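Local coordinates for protein nucleotidyltransferase (Thermus thermophilus HB8, PDB 1WWP) that is of unproven function but probably serves as an all-helical, substrate-binding partner of a nucleotidyltransferase, and assembles as a dimer, at residues 71-76 and 107-112; 58-63 and 75-80; 1-6 and 112-117; 33-38 and 82-87. One frame throughout, in Å; residues are numbered along the deposited sequence.

Interaction 1: residues 71-76 and 107-112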
loop_
_atom_site.group_PDB
_atom_site.type_symbol
_atom_site.label_atom_id
_atom_site.label_comp_id
_atom_site.label_asym_id
_atom_site.label_seq_id
_atom_site.Cartn_x
_atom_site.Cartn_y
_atom_site.Cartn_z
ATOM N N ASP A 71 27.142 -3.998 -3.373
ATOM C CA ASP A 71 26.663 -2.842 -4.124
ATOM C C ASP A 71 25.489 -3.174 -5.037
ATOM O O ASP A 71 24.523 -2.415 -5.100
ATOM C CB ASP A 71 27.807 -2.217 -4.928
ATOM C CG ASP A 71 28.741 -1.371 -4.063
ATOM O OD1 ASP A 71 29.786 -0.922 -4.580
ATOM O OD2 ASP A 71 28.433 -1.142 -2.871
ATOM N N GLU A 72 25.554 -4.307 -5.732
ATOM C CA GLU A 72 24.465 -4.691 -6.630
ATOM C C GLU A 72 23.165 -4.944 -5.863
ATOM O O GLU A 72 22.088 -4.543 -6.302
ATOM C CB GLU A 72 24.841 -5.936 -7.441
ATOM C CG GLU A 72 23.773 -6.330 -8.457
ATOM C CD GLU A 72 24.186 -7.493 -9.341
ATOM O OE1 GLU A 72 24.448 -8.593 -8.806
ATOM O OE2 GLU A 72 24.243 -7.306 -10.577
ATOM N N GLU A 73 23.266 -5.618 -4.724
ATOM C CA GLU A 73 22.084 -5.887 -3.911
ATOM C C GLU A 73 21.524 -4.535 -3.456
ATOM O O GLU A 73 20.316 -4.281 -3.540
ATOM C CB GLU A 73 22.454 -6.723 -2.685
ATOM C CG GLU A 73 23.110 -8.052 -2.987
ATOM C CD GLU A 73 23.445 -8.829 -1.722
ATOM O OE1 GLU A 73 24.220 -8.312 -0.890
ATOM O OE2 GLU A 73 22.929 -9.958 -1.558
ATOM N N ALA A 74 22.416 -3.664 -2.985
ATOM C CA ALA A 74 22.018 -2.333 -2.516
ATOM C C ALA A 74 21.174 -1.625 -3.559
ATOM O O ALA A 74 20.082 -1.168 -3.254
ATOM C CB ALA A 74 23.252 -1.485 -2.173
ATOM N N ARG A 75 21.670 -1.536 -4.796
ATOM C CA ARG A 75 20.920 -0.872 -5.854
ATOM C C ARG A 75 19.562 -1.530 -6.109
ATOM O O ARG A 75 18.566 -0.849 -6.324
ATOM C CB ARG A 75 21.743 -0.838 -7.148
ATOM C CG ARG A 75 22.896 0.152 -7.094
ATOM C CD ARG A 75 22.361 1.570 -6.893
ATOM N NE ARG A 75 23.311 2.452 -6.219
ATOM C CZ ARG A 75 23.021 3.686 -5.821
ATOM N NH1 ARG A 75 21.810 4.182 -6.034
ATOM N NH2 ARG A 75 23.932 4.422 -5.198
ATOM N N LEU A 76 19.509 -2.854 -6.080
ATOM C CA LEU A 76 18.239 -3.532 -6.293
ATOM C C LEU A 76 17.308 -3.138 -5.126
ATOM O O LEU A 76 16.102 -2.995 -5.308
ATOM C CB LEU A 76 18.456 -5.049 -6.325
ATOM C CG LEU A 76 17.593 -5.983 -7.194
ATOM C CD1 LEU A 76 17.091 -7.107 -6.315
ATOM C CD2 LEU A 76 16.428 -5.252 -7.846
ATOM N N ALA A 107 11.917 -10.654 -3.732
ATOM C CA ALA A 107 11.676 -11.772 -2.833
ATOM C C ALA A 107 12.986 -12.497 -2.510
ATOM O O ALA A 107 13.276 -12.778 -1.348
ATOM C CB ALA A 107 10.676 -12.739 -3.463
ATOM N N ARG A 108 13.781 -12.793 -3.531
ATOM C CA ARG A 108 15.049 -13.489 -3.314
ATOM C C ARG A 108 16.015 -12.633 -2.496
ATOM O O ARG A 108 16.604 -13.107 -1.527
ATOM C CB ARG A 108 15.701 -13.849 -4.653
ATOM C CG ARG A 108 14.852 -14.737 -5.560
ATOM C CD ARG A 108 15.489 -14.897 -6.937
ATOM N NE ARG A 108 14.559 -15.477 -7.903
ATOM C CZ ARG A 108 14.100 -16.724 -7.853
ATOM N NH1 ARG A 108 14.487 -17.539 -6.881
ATOM N NH2 ARG A 108 13.246 -17.155 -8.772
ATOM N N LEU A 109 16.176 -11.372 -2.890
ATOM C CA LEU A 109 17.078 -10.462 -2.180
ATOM C C LEU A 109 16.754 -10.419 -0.684
ATOM O O LEU A 109 17.637 -10.583 0.160
ATOM C CB LEU A 109 16.963 -9.049 -2.765
ATOM C CG LEU A 109 18.076 -8.003 -2.572
ATOM C CD1 LEU A 109 17.465 -6.758 -1.981
ATOM C CD2 LEU A 109 19.202 -8.531 -1.692
HETATM N N MSE A 110 15.481 -10.213 -0.361
HETATM C CA MSE A 110 15.066 -10.135 1.029
HETATM C C MSE A 110 15.285 -11.423 1.784
HETATM O O MSE A 110 15.678 -11.402 2.954
HETATM C CB MSE A 110 13.599 -9.707 1.128
HETATM C CG MSE A 110 13.370 -8.276 0.646
HETATM SE SE MSE A 110 11.646 -7.471 1.027
HETATM C CE MSE A 110 10.618 -8.053 -0.514
ATOM N N GLU A 111 15.032 -12.546 1.118
ATOM C CA GLU A 111 15.208 -13.855 1.731
ATOM C C GLU A 111 16.680 -14.065 2.079
ATOM O O GLU A 111 17.015 -14.550 3.155
ATOM C CB GLU A 111 14.732 -14.947 0.763
ATOM C CG GLU A 111 14.748 -16.363 1.336
ATOM C CD GLU A 111 14.139 -17.399 0.390
ATOM O OE1 GLU A 111 13.938 -18.552 0.833
ATOM O OE2 GLU A 111 13.863 -17.071 -0.788
ATOM N N GLN A 112 17.554 -13.683 1.160
ATOM C CA GLN A 112 18.988 -13.835 1.350
ATOM C C GLN A 112 19.543 -12.879 2.393
ATOM O O GLN A 112 20.410 -13.251 3.186
ATOM C CB GLN A 112 19.722 -13.611 0.025
ATOM C CG GLN A 112 19.611 -14.758 -0.955
ATOM C CD GLN A 112 20.312 -14.460 -2.260
ATOM O OE1 GLN A 112 21.446 -13.983 -2.271
ATOM N NE2 GLN A 112 19.644 -14.746 -3.372
#

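Interaction 2: residues 58-63 and 75-80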
loop_
_atom_site.group_PDB
_atom_site.type_symbol
_atom_site.label_atom_id
_atom_site.label_comp_id
_atom_site.label_asym_id
_atom_site.label_seq_id
_atom_site.Cartn_x
_atom_site.Cartn_y
_atom_site.Cartn_z
ATOM N N GLY A 58 18.139 5.334 3.724
ATOM C CA GLY A 58 19.295 5.538 4.576
ATOM C C GLY A 58 19.761 4.232 5.176
ATOM O O GLY A 58 20.955 3.983 5.313
ATOM N N VAL A 59 18.804 3.396 5.555
ATOM C CA VAL A 59 19.138 2.105 6.143
ATOM C C VAL A 59 19.828 1.231 5.099
ATOM O O VAL A 59 20.808 0.544 5.367
ATOM C CB VAL A 59 17.862 1.380 6.703
ATOM C CG1 VAL A 59 18.213 -0.038 7.157
ATOM C CG2 VAL A 59 17.316 2.173 7.881
ATOM N N ILE A 60 19.339 1.295 3.873
ATOM C CA ILE A 60 19.952 0.482 2.829
ATOM C C ILE A 60 21.420 0.947 2.600
ATOM O O ILE A 60 22.341 0.119 2.473
ATOM C CB ILE A 60 19.068 0.535 1.530
ATOM C CG1 ILE A 60 17.816 -0.315 1.754
ATOM C CG2 ILE A 60 19.855 0.079 0.335
ATOM C CD1 ILE A 60 16.695 -0.067 0.727
ATOM N N ARG A 61 21.637 2.265 2.595
ATOM C CA ARG A 61 22.986 2.818 2.394
ATOM C C ARG A 61 23.918 2.357 3.511
ATOM O O ARG A 61 25.076 2.037 3.282
ATOM C CB ARG A 61 22.958 4.351 2.362
ATOM C CG ARG A 61 21.975 4.915 1.363
ATOM C CD ARG A 61 22.709 5.712 0.314
ATOM N NE ARG A 61 21.816 6.331 -0.650
ATOM C CZ ARG A 61 20.881 7.224 -0.349
ATOM N NH1 ARG A 61 20.700 7.625 0.906
ATOM N NH2 ARG A 61 20.126 7.708 -1.321
ATOM N N LEU A 62 23.421 2.322 4.747
ATOM C CA LEU A 62 24.243 1.857 5.883
ATOM C C LEU A 62 24.446 0.340 5.752
ATOM O O LEU A 62 25.530 -0.165 6.003
ATOM C CB LEU A 62 23.562 2.192 7.227
ATOM C CG LEU A 62 23.411 3.700 7.517
ATOM C CD1 LEU A 62 22.466 3.914 8.690
ATOM C CD2 LEU A 62 24.797 4.323 7.798
ATOM N N ALA A 63 23.406 -0.389 5.354
ATOM C CA ALA A 63 23.556 -1.828 5.181
ATOM C C ALA A 63 24.672 -2.075 4.151
ATOM O O ALA A 63 25.477 -2.989 4.302
ATOM C CB ALA A 63 22.238 -2.440 4.701
ATOM N N ARG A 75 21.670 -1.536 -4.796
ATOM C CA ARG A 75 20.920 -0.872 -5.854
ATOM C C ARG A 75 19.562 -1.530 -6.109
ATOM O O ARG A 75 18.566 -0.849 -6.324
ATOM C CB ARG A 75 21.743 -0.838 -7.148
ATOM C CG ARG A 75 22.896 0.152 -7.094
ATOM C CD ARG A 75 22.361 1.570 -6.893
ATOM N NE ARG A 75 23.311 2.452 -6.219
ATOM C CZ ARG A 75 23.021 3.686 -5.821
ATOM N NH1 ARG A 75 21.810 4.182 -6.034
ATOM N NH2 ARG A 75 23.932 4.422 -5.198
ATOM N N LEU A 76 19.509 -2.854 -6.080
ATOM C CA LEU A 76 18.239 -3.532 -6.293
ATOM C C LEU A 76 17.308 -3.138 -5.126
ATOM O O LEU A 76 16.102 -2.995 -5.308
ATOM C CB LEU A 76 18.456 -5.049 -6.325
ATOM C CG LEU A 76 17.593 -5.983 -7.194
ATOM C CD1 LEU A 76 17.091 -7.107 -6.315
ATOM C CD2 LEU A 76 16.428 -5.252 -7.846
ATOM N N ALA A 77 17.887 -2.958 -3.937
ATOM C CA ALA A 77 17.145 -2.560 -2.732
ATOM C C ALA A 77 16.567 -1.152 -2.884
ATOM O O ALA A 77 15.406 -0.908 -2.563
ATOM C CB ALA A 77 18.062 -2.607 -1.507
ATOM N N LEU A 78 17.389 -0.229 -3.371
ATOM C CA LEU A 78 16.965 1.151 -3.575
ATOM C C LEU A 78 15.859 1.208 -4.624
ATOM O O LEU A 78 14.997 2.093 -4.595
ATOM C CB LEU A 78 18.157 2.009 -4.021
ATOM C CG LEU A 78 19.257 2.222 -2.978
ATOM C CD1 LEU A 78 20.510 2.768 -3.646
ATOM C CD2 LEU A 78 18.756 3.163 -1.891
ATOM N N GLY A 79 15.881 0.260 -5.554
ATOM C CA GLY A 79 14.850 0.240 -6.570
ATOM C C GLY A 79 13.580 -0.237 -5.910
ATOM O O GLY A 79 12.474 0.158 -6.281
HETATM N N MSE A 80 13.750 -1.092 -4.908
HETATM C CA MSE A 80 12.630 -1.638 -4.165
HETATM C C MSE A 80 11.920 -0.499 -3.427
HETATM O O MSE A 80 10.698 -0.464 -3.364
HETATM C CB MSE A 80 13.148 -2.676 -3.177
HETATM C CG MSE A 80 12.114 -3.643 -2.665
HETATM SE SE MSE A 80 12.971 -5.172 -1.835
HETATM C CE MSE A 80 13.529 -4.351 -0.163
#

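Interaction 3: residues 1-6 and 112-117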
loop_
_atom_site.group_PDB
_atom_site.type_symbol
_atom_site.label_atom_id
_atom_site.label_comp_id
_atom_site.label_asym_id
_atom_site.label_seq_id
_atom_site.Cartn_x
_atom_site.Cartn_y
_atom_site.Cartn_z
HETATM N N MSE A 1 8.557 -9.691 11.739
HETATM C CA MSE A 1 7.542 -10.193 10.770
HETATM C C MSE A 1 8.186 -10.574 9.438
HETATM O O MSE A 1 7.629 -11.365 8.675
HETATM C CB MSE A 1 6.463 -9.126 10.542
HETATM C CG MSE A 1 5.463 -9.470 9.441
HETATM SE SE MSE A 1 3.924 -8.289 9.365
HETATM C CE MSE A 1 2.598 -9.489 10.106
ATOM N N ALA A 2 9.365 -10.015 9.178
ATOM C CA ALA A 2 10.107 -10.262 7.944
ATOM C C ALA A 2 9.871 -11.637 7.302
ATOM O O ALA A 2 9.013 -11.780 6.434
ATOM C CB ALA A 2 11.599 -10.048 8.191
ATOM N N GLU A 3 10.635 -12.637 7.738
ATOM C CA GLU A 3 10.558 -14.005 7.211
ATOM C C GLU A 3 9.166 -14.574 6.901
ATOM O O GLU A 3 8.910 -15.032 5.784
ATOM C CB GLU A 3 11.284 -14.971 8.156
ATOM C CG GLU A 3 12.772 -14.682 8.333
ATOM C CD GLU A 3 13.068 -13.707 9.466
ATOM O OE1 GLU A 3 12.495 -12.596 9.483
ATOM O OE2 GLU A 3 13.887 -14.054 10.344
ATOM N N LYS A 4 8.275 -14.562 7.886
ATOM C CA LYS A 4 6.927 -15.098 7.706
ATOM C C LYS A 4 6.147 -14.303 6.657
ATOM O O LYS A 4 5.397 -14.869 5.853
ATOM C CB LYS A 4 6.186 -15.078 9.045
ATOM C CG LYS A 4 5.160 -16.191 9.229
ATOM C CD LYS A 4 3.979 -16.053 8.279
ATOM C CE LYS A 4 2.894 -17.062 8.617
ATOM N NZ LYS A 4 1.736 -16.963 7.693
ATOM N N ALA A 5 6.321 -12.987 6.672
ATOM C CA ALA A 5 5.646 -12.130 5.708
ATOM C C ALA A 5 6.222 -12.462 4.335
ATOM O O ALA A 5 5.502 -12.533 3.343
ATOM C CB ALA A 5 5.887 -10.667 6.049
ATOM N N LEU A 6 7.531 -12.689 4.298
ATOM C CA LEU A 6 8.224 -13.029 3.064
ATOM C C LEU A 6 7.696 -14.327 2.446
ATOM O O LEU A 6 7.772 -14.517 1.235
ATOM C CB LEU A 6 9.725 -13.154 3.328
ATOM C CG LEU A 6 10.626 -13.532 2.149
ATOM C CD1 LEU A 6 10.341 -12.653 0.922
ATOM C CD2 LEU A 6 12.070 -13.384 2.587
ATOM N N GLN A 112 17.554 -13.683 1.160
ATOM C CA GLN A 112 18.988 -13.835 1.350
ATOM C C GLN A 112 19.543 -12.879 2.393
ATOM O O GLN A 112 20.410 -13.251 3.186
ATOM C CB GLN A 112 19.722 -13.611 0.025
ATOM C CG GLN A 112 19.611 -14.758 -0.955
ATOM C CD GLN A 112 20.312 -14.460 -2.260
ATOM O OE1 GLN A 112 21.446 -13.983 -2.271
ATOM N NE2 GLN A 112 19.644 -14.746 -3.372
ATOM N N VAL A 113 19.058 -11.646 2.397
ATOM C CA VAL A 113 19.565 -10.692 3.375
ATOM C C VAL A 113 19.128 -11.109 4.763
ATOM O O VAL A 113 19.938 -11.156 5.672
ATOM C CB VAL A 113 19.075 -9.263 3.087
ATOM C CG1 VAL A 113 19.664 -8.287 4.122
ATOM C CG2 VAL A 113 19.502 -8.853 1.689
ATOM N N LEU A 114 17.849 -11.432 4.926
ATOM C CA LEU A 114 17.354 -11.832 6.239
ATOM C C LEU A 114 18.185 -12.984 6.789
ATOM O O LEU A 114 18.496 -13.022 7.984
ATOM C CB LEU A 114 15.877 -12.221 6.158
ATOM C CG LEU A 114 14.932 -11.047 5.888
ATOM C CD1 LEU A 114 13.500 -11.536 5.763
ATOM C CD2 LEU A 114 15.065 -10.034 7.005
ATOM N N GLY A 115 18.553 -13.910 5.904
ATOM C CA GLY A 115 19.368 -15.042 6.312
ATOM C C GLY A 115 20.630 -14.587 7.030
ATOM O O GLY A 115 20.849 -14.921 8.192
ATOM N N ARG A 116 21.458 -13.812 6.339
ATOM C CA ARG A 116 22.691 -13.308 6.925
ATOM C C ARG A 116 22.473 -12.613 8.274
ATOM O O ARG A 116 23.355 -12.623 9.130
ATOM C CB ARG A 116 23.356 -12.323 5.966
ATOM C CG ARG A 116 23.539 -12.847 4.559
ATOM C CD ARG A 116 23.999 -11.742 3.625
ATOM N NE ARG A 116 23.824 -12.133 2.234
ATOM C CZ ARG A 116 23.623 -11.277 1.237
ATOM N NH1 ARG A 116 23.578 -9.972 1.471
ATOM N NH2 ARG A 116 23.445 -11.731 0.005
ATOM N N LEU A 117 21.304 -12.011 8.466
ATOM C CA LEU A 117 21.026 -11.293 9.703
ATOM C C LEU A 117 20.923 -12.155 10.960
ATOM O O LEU A 117 20.700 -11.629 12.050
ATOM C CB LEU A 117 19.742 -10.466 9.557
ATOM C CG LEU A 117 19.652 -9.445 8.418
ATOM C CD1 LEU A 117 18.482 -8.509 8.685
ATOM C CD2 LEU A 117 20.941 -8.637 8.325
#

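Interaction 4: residues 33-38 and 82-87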
loop_
_atom_site.group_PDB
_atom_site.type_symbol
_atom_site.label_atom_id
_atom_site.label_comp_id
_atom_site.label_asym_id
_atom_site.label_seq_id
_atom_site.Cartn_x
_atom_site.Cartn_y
_atom_site.Cartn_z
ATOM N N THR A 33 5.816 -6.779 3.354
ATOM C CA THR A 33 7.057 -7.517 3.493
ATOM C C THR A 33 8.215 -6.524 3.475
ATOM O O THR A 33 9.206 -6.670 4.196
ATOM C CB THR A 33 7.258 -8.515 2.327
ATOM O OG1 THR A 33 6.247 -9.529 2.386
ATOM C CG2 THR A 33 8.656 -9.142 2.404
ATOM N N PHE A 34 8.089 -5.520 2.621
ATOM C CA PHE A 34 9.098 -4.475 2.507
ATOM C C PHE A 34 9.242 -3.730 3.832
ATOM O O PHE A 34 10.350 -3.533 4.331
ATOM C CB PHE A 34 8.677 -3.480 1.433
ATOM C CG PHE A 34 9.538 -2.260 1.369
ATOM C CD1 PHE A 34 9.170 -1.094 2.043
ATOM C CD2 PHE A 34 10.706 -2.261 0.610
ATOM C CE1 PHE A 34 9.951 0.054 1.958
ATOM C CE2 PHE A 34 11.498 -1.114 0.518
ATOM C CZ PHE A 34 11.116 0.045 1.196
ATOM N N GLU A 35 8.110 -3.297 4.378
ATOM C CA GLU A 35 8.116 -2.558 5.631
ATOM C C GLU A 35 8.773 -3.373 6.734
ATOM O O GLU A 35 9.575 -2.848 7.506
ATOM C CB GLU A 35 6.694 -2.180 6.033
ATOM C CG GLU A 35 5.926 -1.379 4.960
ATOM C CD GLU A 35 6.600 -0.056 4.552
ATOM O OE1 GLU A 35 7.198 0.620 5.422
ATOM O OE2 GLU A 35 6.509 0.314 3.360
ATOM N N ALA A 36 8.438 -4.657 6.807
ATOM C CA ALA A 36 9.026 -5.524 7.823
ATOM C C ALA A 36 10.498 -5.733 7.516
ATOM O O ALA A 36 11.322 -5.872 8.411
ATOM C CB ALA A 36 8.311 -6.879 7.861
ATOM N N PHE A 37 10.835 -5.748 6.235
ATOM C CA PHE A 37 12.219 -5.958 5.859
ATOM C C PHE A 37 13.147 -4.791 6.249
ATOM O O PHE A 37 14.165 -5.006 6.890
ATOM C CB PHE A 37 12.321 -6.214 4.359
ATOM C CG PHE A 37 13.723 -6.375 3.879
ATOM C CD1 PHE A 37 14.449 -7.516 4.192
ATOM C CD2 PHE A 37 14.342 -5.359 3.147
ATOM C CE1 PHE A 37 15.781 -7.655 3.783
ATOM C CE2 PHE A 37 15.667 -5.482 2.736
ATOM C CZ PHE A 37 16.393 -6.639 3.055
ATOM N N TRP A 38 12.809 -3.557 5.890
ATOM C CA TRP A 38 13.732 -2.466 6.228
ATOM C C TRP A 38 13.789 -2.213 7.724
ATOM O O TRP A 38 14.816 -1.798 8.248
ATOM C CB TRP A 38 13.400 -1.189 5.443
ATOM C CG TRP A 38 12.289 -0.357 5.946
ATOM C CD1 TRP A 38 10.975 -0.438 5.604
ATOM C CD2 TRP A 38 12.411 0.768 6.817
ATOM N NE1 TRP A 38 10.264 0.579 6.201
ATOM C CE2 TRP A 38 11.123 1.335 6.951
ATOM C CE3 TRP A 38 13.489 1.361 7.488
ATOM C CZ2 TRP A 38 10.879 2.461 7.733
ATOM C CZ3 TRP A 38 13.250 2.485 8.269
ATOM C CH2 TRP A 38 11.952 3.025 8.383
ATOM N N ASP A 82 11.810 2.649 -4.358
ATOM C CA ASP A 82 11.066 3.439 -5.334
ATOM C C ASP A 82 9.786 2.723 -5.805
ATOM O O ASP A 82 8.741 3.351 -5.959
ATOM C CB ASP A 82 11.968 3.819 -6.518
ATOM C CG ASP A 82 13.004 4.894 -6.147
ATOM O OD1 ASP A 82 12.715 5.732 -5.254
ATOM O OD2 ASP A 82 14.098 4.915 -6.758
ATOM N N ASP A 83 9.850 1.413 -6.016
ATOM C CA ASP A 83 8.656 0.669 -6.418
ATOM C C ASP A 83 7.609 0.709 -5.304
ATOM O O ASP A 83 6.400 0.674 -5.557
ATOM C CB ASP A 83 9.002 -0.780 -6.722
ATOM C CG ASP A 83 9.538 -0.955 -8.114
ATOM O OD1 ASP A 83 9.895 -2.098 -8.467
ATOM O OD2 ASP A 83 9.594 0.057 -8.855
ATOM N N ARG A 84 8.091 0.783 -4.069
ATOM C CA ARG A 84 7.220 0.850 -2.915
ATOM C C ARG A 84 6.421 2.164 -2.982
ATOM O O ARG A 84 5.260 2.224 -2.586
ATOM C CB ARG A 84 8.068 0.775 -1.642
ATOM C CG ARG A 84 7.275 0.940 -0.358
ATOM C CD ARG A 84 6.262 -0.178 -0.176
ATOM N NE ARG A 84 5.374 0.090 0.946
ATOM C CZ ARG A 84 4.254 0.796 0.851
ATOM N NH1 ARG A 84 3.886 1.305 -0.320
ATOM N NH2 ARG A 84 3.492 0.981 1.921
ATOM N N SER A 85 7.035 3.218 -3.510
ATOM C CA SER A 85 6.328 4.488 -3.608
ATOM C C SER A 85 5.344 4.477 -4.772
ATOM O O SER A 85 4.507 5.355 -4.884
ATOM C CB SER A 85 7.320 5.655 -3.758
ATOM O OG SER A 85 8.054 5.553 -4.967
ATOM N N LEU A 86 5.428 3.476 -5.644
ATOM C CA LEU A 86 4.501 3.411 -6.769
ATOM C C LEU A 86 3.322 2.441 -6.599
ATOM O O LEU A 86 2.386 2.461 -7.394
ATOM C CB LEU A 86 5.252 3.043 -8.044
ATOM C CG LEU A 86 6.081 4.128 -8.728
ATOM C CD1 LEU A 86 6.954 3.500 -9.791
ATOM C CD2 LEU A 86 5.144 5.163 -9.332
ATOM N N THR A 87 3.351 1.608 -5.565
ATOM C CA THR A 87 2.290 0.620 -5.367
ATOM C C THR A 87 0.886 1.203 -5.262
ATOM O O THR A 87 -0.099 0.544 -5.633
ATOM C CB THR A 87 2.552 -0.249 -4.119
ATOM O OG1 THR A 87 2.699 0.597 -2.976
ATOM C CG2 THR A 87 3.813 -1.090 -4.299
#

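Interaction 1: residues 71-76 and 107-112
L109 packs against E73 with its CD2 and against L76 with CB and CG, and these two residues, which stand one turn apart on helix 71-86, make the tight half of the contact. The two segments approach to 10.8 Å between axes and run at 123° to each other, so they cross steeply and few residues meet. On the E73 side, L109 CD2 rests on the aliphatic root of the glutamate, 3.9 Å from E73 CB, while L109 CD1 faces the backbone at 4.1 Å from E73 O. At roughly a right angle to this, L76 CD1 lies alongside the stem of the leucine, 4.0 Å from L109 CG, the two side chains running past each other in opposite senses. L109 reaches both because its CG stands anti to the backbone N (chi1 -159°).

Outward, the packing gives way to polar groups. E73 extends beyond CG and carries its carboxylate past the leucine toward solvent-exposed Q112, but E73 OE2 and Q112 OE1 stay 4.3 Å apart and form no bond. The carboxylate is held elsewhere: OE2 pairs with R116 in a salt bridge and OE1 accepts from the backbone N of R70. Between the segments themselves there is no hydrogen bond; the join is apolar, and E73 contributes its carbons to the packing while its charge is matched beyond these two segments.

Interaction 2: residues 58-63 and 75-80
I60 has CG1 anti to its carbonyl carbon (chi1 -74°) and a nearly extended tail (chi2 165°), which spreads its two branches over A77 on the facing helix. CG2 sits 3.7 Å from A77 CB. CD1 goes further, to 3.6 Å from A77 CB and equally close to the carbonyl O of A77, so the alanine methyl is touched by both arms of the isoleucine. L78, the next residue, closes in on the flank: its CD2 is 4.0 Å from I60 CG2, the side chains lying alongside and running in opposite directions.

Helices 56-66 and 71-86 follow each other in the chain with only a short connection between them, and this contact packs the two together within the all-helical fold. That connection takes part too, since L69 packs on I60 and its backbone is hydrogen-bonded to that of A63. A small residue at A77 lets the backbones come near, with I60 CA and A77 CA 6.9 Å apart.

Towards the surface the character changes. L78 CD1 lies over one face of the R75 guanidinium, 3.0 Å above the plane and off towards the rim. R61 reaches the same region, its NE 5.4 Å from R75 NH2; the two like charges do not touch. On the inner side M80 packs on F30, F34 and F37 of helix 20-49.

Interaction 3: residues 1-6 and 112-117
L114 meets A2, E3 and L6 in an antiparallel packing of the first helix of the chain against the last, with segment axes 10.8 Å apart at closest approach and 154° between their directions. This closes the two ends of the chain onto each other in the helical bundle expected of this family.

Following helix 93-116 towards its end, Q112 directs its side chain away from segment 1-6. V113 faces the inside of the bundle, where it packs on F37 of helix 20-49 and on L69. L114 then delivers nearly everything. Its CG stands anti to the carbonyl carbon (chi1 -69°), which sends both methyls out to the other helix. CD1 fits among A2, E3 and L6 and presses on A2 CB at 3.4 Å, tight for two carbons; CD2 comes second, 3.7 Å from A2 CB. From the far turn L6 CD2 comes to 3.9 Å from L114 CD1, the two leucines sliding past each other in opposite directions. E3 bends at chi2 so that its chain folds across the leucine at the exposed rim, with OE1 4.0 Å from L114 CD1. G115 has no side chain to add, R116 is salt-bridged to E73 and gives only a weak hydrogen bond to L68 O, and L117, already past the helix, packs on L68.

On the first helix, K4 NZ is hydrogen-bonded to the hydroxyl of Y91 of the second subunit. The backbone joins the apolar contact as well: the N atom of E3 sits 3.6 Å from L114 CD1.

Interaction 4: residues 33-38 and 82-87
The F34 ring takes the aliphatic stem of R84 over one face: R84 CG lies 4.0 Å from the ring centroid in a CH-pi contact, with R84 CB also above the ring. At the edge of that ring, in its plane, is the CD atom of E35. The R84 guanidinium is turned steeply to the phenyl, and at its own edge it meets E35 OE2 and F34 CD1. W38 has E35 OE1 at its indole edge, in the ring plane.

E35 is thus shared. Its OE2 accepts from R84 NE at 2.7 Å through the anti lone pair, in a salt bridge whose N-H...O angle of 137° is far from straight. Carboxylate and guanidinium planes stand 88° apart, so they meet through one oxygen and not as a side-by-side pair. The other oxygen, OE1, receives the W38 NE1 bond at 3.2 Å from above the carboxylate plane, and the two bonds together limit how the carboxylate can rotate. R84 arrives by a bend at chi2 (63°), which lays its CG on F34 and still presents NE to E35.

E31 makes a long, weak ion pair with R84 NH1, and V88 of the second subunit packs on both E35 and R84, so the pair lies at the subunit interface. Inward, F34 packs on M80 and V81. This is helix-to-helix packing in the bundle, a buried phenyl beside a partly exposed salt bridge, joining long helix 20-49 to helix 71-86.

How the interactions relate
Helix 71-86 runs through interactions 1, 2 and 4, meeting helix 93-116, helix 56-66 and helix 20-49 in turn, while interaction 3 joins helix 2-13 to helix 93-116. Interactions 1 and 2 are neighbours, with centres about 9 Å apart, and share R75 and L76; interactions 2 and 3 are farthest apart, about 15 Å between centres. Along the chain, interaction 3 spans all the others, and interactions 1 and 4 cross. M110, M80, F34 and F37 link interactions 1, 2 and 4 through one apolar interior, and F37 also reaches V113 and L114 of interaction 3. Interactions 3 and 4 both border the second subunit, so these two contacts lie next to the dimer interface.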